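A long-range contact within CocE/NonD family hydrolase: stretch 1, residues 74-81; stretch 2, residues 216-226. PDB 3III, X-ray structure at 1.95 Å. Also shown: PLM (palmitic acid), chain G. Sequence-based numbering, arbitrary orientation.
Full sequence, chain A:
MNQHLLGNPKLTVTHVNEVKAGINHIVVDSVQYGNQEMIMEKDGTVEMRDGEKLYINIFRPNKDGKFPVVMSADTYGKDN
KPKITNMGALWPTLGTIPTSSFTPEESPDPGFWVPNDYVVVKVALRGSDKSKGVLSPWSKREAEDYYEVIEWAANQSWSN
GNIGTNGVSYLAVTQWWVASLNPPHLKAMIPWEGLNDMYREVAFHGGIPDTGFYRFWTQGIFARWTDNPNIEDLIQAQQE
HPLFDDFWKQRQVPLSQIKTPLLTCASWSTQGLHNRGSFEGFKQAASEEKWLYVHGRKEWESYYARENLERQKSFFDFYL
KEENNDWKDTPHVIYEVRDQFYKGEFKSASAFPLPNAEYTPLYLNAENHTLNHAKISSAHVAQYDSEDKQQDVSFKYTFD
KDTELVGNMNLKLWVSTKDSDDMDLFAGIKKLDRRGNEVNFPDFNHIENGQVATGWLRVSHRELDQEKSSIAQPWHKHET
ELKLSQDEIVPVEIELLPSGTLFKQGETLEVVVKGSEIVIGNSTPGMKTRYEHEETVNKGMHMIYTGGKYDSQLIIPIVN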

# COMPACT_ATOMS: atom_id res chain seq x y z
N ASP A 74 5.69 15.02 1.14
CA ASP A 74 4.51 14.71 1.88
C ASP A 74 4.05 15.96 2.64
O ASP A 74 4.61 17.04 2.52
N THR A 75 2.96 15.81 3.37
CA THR A 75 2.43 16.84 4.23
C THR A 75 2.51 16.51 5.72
O THR A 75 1.81 17.08 6.53
N TYR A 76 3.40 15.58 6.08
CA TYR A 76 3.55 15.15 7.47
C TYR A 76 4.55 15.97 8.31
O TYR A 76 4.55 15.83 9.52
N GLY A 77 5.35 16.84 7.68
CA GLY A 77 6.37 17.57 8.40
C GLY A 77 7.75 17.17 7.89
O GLY A 77 8.15 16.03 8.06
N LYS A 78 8.46 18.12 7.26
CA LYS A 78 9.80 17.87 6.72
C LYS A 78 10.90 17.83 7.81
O LYS A 78 12.02 17.32 7.53
N ASP A 79 10.62 18.35 9.00
CA ASP A 79 11.59 18.37 10.07
C ASP A 79 11.26 17.43 11.20
O ASP A 79 11.79 17.54 12.29
N ASN A 80 10.37 16.48 10.96
CA ASN A 80 10.07 15.49 11.99
C ASN A 80 11.30 14.69 12.41
O ASN A 80 12.00 14.08 11.57
N LYS A 81 11.60 14.75 13.70
CA LYS A 81 12.55 13.84 14.30
C LYS A 81 11.82 12.47 14.44
O LYS A 81 10.74 12.39 15.04
N PHE A 216 -8.70 8.17 11.15
CA PHE A 216 -7.53 8.43 12.00
C PHE A 216 -6.45 9.23 11.24
O PHE A 216 -5.88 10.24 11.74
N TRP A 217 -6.24 8.82 10.01
CA TRP A 217 -5.25 9.41 9.12
C TRP A 217 -5.67 10.84 8.80
O TRP A 217 -4.87 11.79 8.89
N THR A 218 -6.92 10.99 8.39
CA THR A 218 -7.41 12.31 8.05
C THR A 218 -7.29 13.27 9.24
O THR A 218 -6.79 14.39 9.09
N GLN A 219 -7.75 12.83 10.40
CA GLN A 219 -7.69 13.62 11.62
C GLN A 219 -6.28 14.00 12.01
O GLN A 219 -6.03 15.11 12.48
N GLY A 220 -5.37 13.06 11.81
CA GLY A 220 -3.96 13.27 12.02
C GLY A 220 -3.36 14.43 11.22
O GLY A 220 -2.53 15.19 11.75
N ILE A 221 -3.77 14.57 9.97
CA ILE A 221 -3.33 15.67 9.11
C ILE A 221 -3.86 16.99 9.68
O ILE A 221 -3.09 17.92 9.92
N PHE A 222 -5.16 17.03 9.98
CA PHE A 222 -5.76 18.18 10.61
C PHE A 222 -5.04 18.57 11.92
O PHE A 222 -4.79 19.74 12.14
N ALA A 223 -4.72 17.58 12.75
CA ALA A 223 -4.03 17.82 14.04
C ALA A 223 -2.58 18.31 13.87
O ALA A 223 -2.03 19.03 14.73
N ARG A 224 -1.95 17.95 12.75
CA ARG A 224 -0.58 18.30 12.52
C ARG A 224 -0.43 19.81 12.21
O ARG A 224 0.60 20.37 12.57
N TRP A 225 -1.43 20.43 11.59
CA TRP A 225 -1.34 21.85 11.09
C TRP A 225 -2.59 22.61 11.49
O TRP A 225 -3.36 23.07 10.65
N THR A 226 -2.79 22.77 12.79
CA THR A 226 -4.02 23.34 13.28
C THR A 226 -4.15 24.80 12.88
O THR A 226 -5.23 25.34 12.95

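A loop that lacks regular secondary structure can still be held against a helix when its backbone carbonyls and side-chain acceptors are met by side-chain donors, and the contact between residues 74-81 and 216-226 of this hydrolase illustrates the principle. The helix runs through Arg-224, and four donors from it and from Trp-225, just beyond its end, reach across to the loop. Arg-224 and Trp-225 are the two residues whose CA-to-CB bonds point toward the loop.

Asp-74 lies too far off to touch the second stretch, but its OD1, with chi1 in the p well, accepts a hydrogen bond from Tyr-76 N at 2.9 Å, bracing the turn from within. Thr-75, also p, points its CA-to-CB bond sideways, and its hydroxyl is engaged elsewhere in the structure. Its contribution is the carbonyl: Thr-75 O receives a nearly straight hydrogen bond from Trp-225 NE1, 2.8 Å long with an angle of 166°. The indole, held in the m rotamer, thus approaches the loop by its edge.

Tyr-76 makes the most extensive contact. Its CA-to-CB bond points away from the helix, yet with chi1 m the end of the side chain comes nearer. The ring edge passes Ile-221 (sideways, m then t), where Tyr-76 CE1 lies 4.4 Å from Ile-221 CG1 in a loose apolar contact, and beyond it the hydroxyl is doubly used. Trp-217 NE1, on a t rotamer, donates to Tyr-76 OH at 3.0 Å, while Tyr-76 OH donates to O1 of the bound palmitic acid at 2.7 Å. The phenol therefore relays a polar link from helix to ligand, whose chain also meets the helix where Phe-216 CZ lies 3.5 Å from PLM C6. At the other end of the residue, Tyr-76 O accepts a weak hydrogen bond from Arg-224 NE at 3.1 Å, the arginine being t, p, t through chi3, and a shorter one from Asn-80 ND2 at 2.8 Å.

Gly-77 lies against the Trp-225 indole, Gly-77 N 3.7 Å from Trp-225 CZ2. A CB here would clash with both Arg-224 NH2 and Asn-80 OD1, and the backbone angles by themselves call for glycine.

Lys-78 and Asp-79 stay out of the contact and pair with each other, Lys-78 NZ forming a salt bridge to Asp-79 OD2 at 2.6 Å. The CA-to-CB bond of Asn-80 points sideways, but with chi1 m the end of the side chain comes nearer the helix, where Asn-80 OD1 accepts from Arg-224 NH2 at 3.1 Å. OD1 and ND2 of Asn-80 thus link the guanidinium and Tyr-76 O in a compact polar cluster. Lys-81 is exposed and out of reach of the second stretch.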

# COMPACT_ATOMS: atom_id res chain seq x y z
CB ASP A 74 4.80 13.56 2.86
CG ASP A 74 5.92 13.87 3.76
OD1 ASP A 74 5.73 14.71 4.66
OD2 ASP A 74 7.02 13.35 3.51
CB THR A 75 1.00 17.18 3.84
OG1 THR A 75 0.19 16.02 3.92
CG2 THR A 75 0.92 17.80 2.43
CB TYR A 76 3.98 13.69 7.50
CG TYR A 76 2.99 12.70 6.96
CD1 TYR A 76 1.63 12.98 6.85
CD2 TYR A 76 3.39 11.40 6.69
CE1 TYR A 76 0.74 11.98 6.41
CE2 TYR A 76 2.48 10.41 6.28
CZ TYR A 76 1.18 10.70 6.15
OH TYR A 76 0.30 9.69 5.74
CB LYS A 78 10.17 18.91 5.68
CG LYS A 78 10.43 20.33 6.25
CD LYS A 78 10.99 21.27 5.17
CE LYS A 78 11.28 22.66 5.67
NZ LYS A 78 12.30 22.68 6.78
CB ASP A 79 11.73 19.80 10.57
CG ASP A 79 12.28 20.68 9.52
OD1 ASP A 79 13.36 20.35 9.04
OD2 ASP A 79 11.62 21.65 9.12
CB ASN A 80 8.93 14.56 11.54
CG ASN A 80 7.60 15.30 11.31
OD1 ASN A 80 7.45 16.53 11.53
ND2 ASN A 80 6.62 14.53 10.88
CB LYS A 81 13.08 14.37 15.66
CG LYS A 81 14.33 13.64 16.15
CD LYS A 81 14.90 14.28 17.41
CE LYS A 81 15.95 13.38 18.06
NZ LYS A 81 15.36 12.06 18.47
CB PHE A 216 -6.99 7.08 12.41
CG PHE A 216 -5.60 7.11 13.02
CD1 PHE A 216 -5.42 7.55 14.33
CD2 PHE A 216 -4.50 6.64 12.31
CE1 PHE A 216 -4.14 7.54 14.89
CE2 PHE A 216 -3.25 6.60 12.88
CZ PHE A 216 -3.09 7.07 14.17
CB TRP A 217 -5.17 8.55 7.86
CG TRP A 217 -4.40 9.14 6.77
CD1 TRP A 217 -3.06 9.24 6.70
CD2 TRP A 217 -4.93 9.71 5.57
NE1 TRP A 217 -2.71 9.88 5.53
CE2 TRP A 217 -3.84 10.18 4.82
CE3 TRP A 217 -6.21 9.90 5.06
CZ2 TRP A 217 -3.99 10.78 3.57
CZ3 TRP A 217 -6.35 10.50 3.80
CH2 TRP A 217 -5.26 10.95 3.09
CB THR A 218 -8.88 12.32 7.59
OG1 THR A 218 -9.01 11.49 6.43
CG2 THR A 218 -9.26 13.77 7.23
CB GLN A 219 -8.40 12.88 12.77
CG GLN A 219 -9.86 12.98 12.52
CD GLN A 219 -10.69 12.06 13.36
OE1 GLN A 219 -10.20 11.06 13.94
NE2 GLN A 219 -11.95 12.37 13.44
CB ILE A 221 -3.74 15.45 7.62
CG1 ILE A 221 -3.05 14.19 7.08
CG2 ILE A 221 -3.47 16.73 6.83
CD1 ILE A 221 -3.37 13.80 5.59
CB PHE A 222 -7.27 17.92 10.87
CG PHE A 222 -8.17 18.37 9.75
CD1 PHE A 222 -8.64 19.73 9.70
CD2 PHE A 222 -8.55 17.48 8.74
CE1 PHE A 222 -9.53 20.17 8.69
CE2 PHE A 222 -9.42 17.88 7.71
CZ PHE A 222 -9.90 19.25 7.66
CB ALA A 223 -4.11 16.54 14.91
CB ARG A 224 0.01 17.47 11.38
CG ARG A 224 1.48 17.64 11.10
CD ARG A 224 2.37 17.02 12.16
NE ARG A 224 3.78 17.43 12.01
CZ ARG A 224 4.28 18.62 12.36
NH1 ARG A 224 3.50 19.59 12.87
NH2 ARG A 224 5.58 18.87 12.18
CB TRP A 225 -1.13 21.93 9.55
CG TRP A 225 -0.05 21.01 9.03
CD1 TRP A 225 -0.21 19.88 8.26
CD2 TRP A 225 1.34 21.11 9.30
NE1 TRP A 225 1.00 19.27 8.06
CE2 TRP A 225 1.97 19.99 8.70
CE3 TRP A 225 2.11 21.99 10.06
CZ2 TRP A 225 3.34 19.77 8.78
CZ3 TRP A 225 3.51 21.76 10.13
CH2 TRP A 225 4.08 20.68 9.49
CB THR A 226 -4.16 23.21 14.81
OG1 THR A 226 -3.01 23.77 15.45
CG2 THR A 226 -4.39 21.73 15.25
C1 PLM G . 1.10 6.57 7.04
O1 PLM G . 1.22 7.16 5.97
O2 PLM G . 1.26 5.34 7.05
C2 PLM G . 0.73 7.35 8.27
C3 PLM G . 0.86 6.53 9.54
C4 PLM G . 0.65 7.30 10.84
C5 PLM G . 1.08 6.52 12.12
C6 PLM G . 0.38 6.92 13.45
C7 PLM G . 1.21 7.23 14.71
C8 PLM G . 1.40 6.11 15.76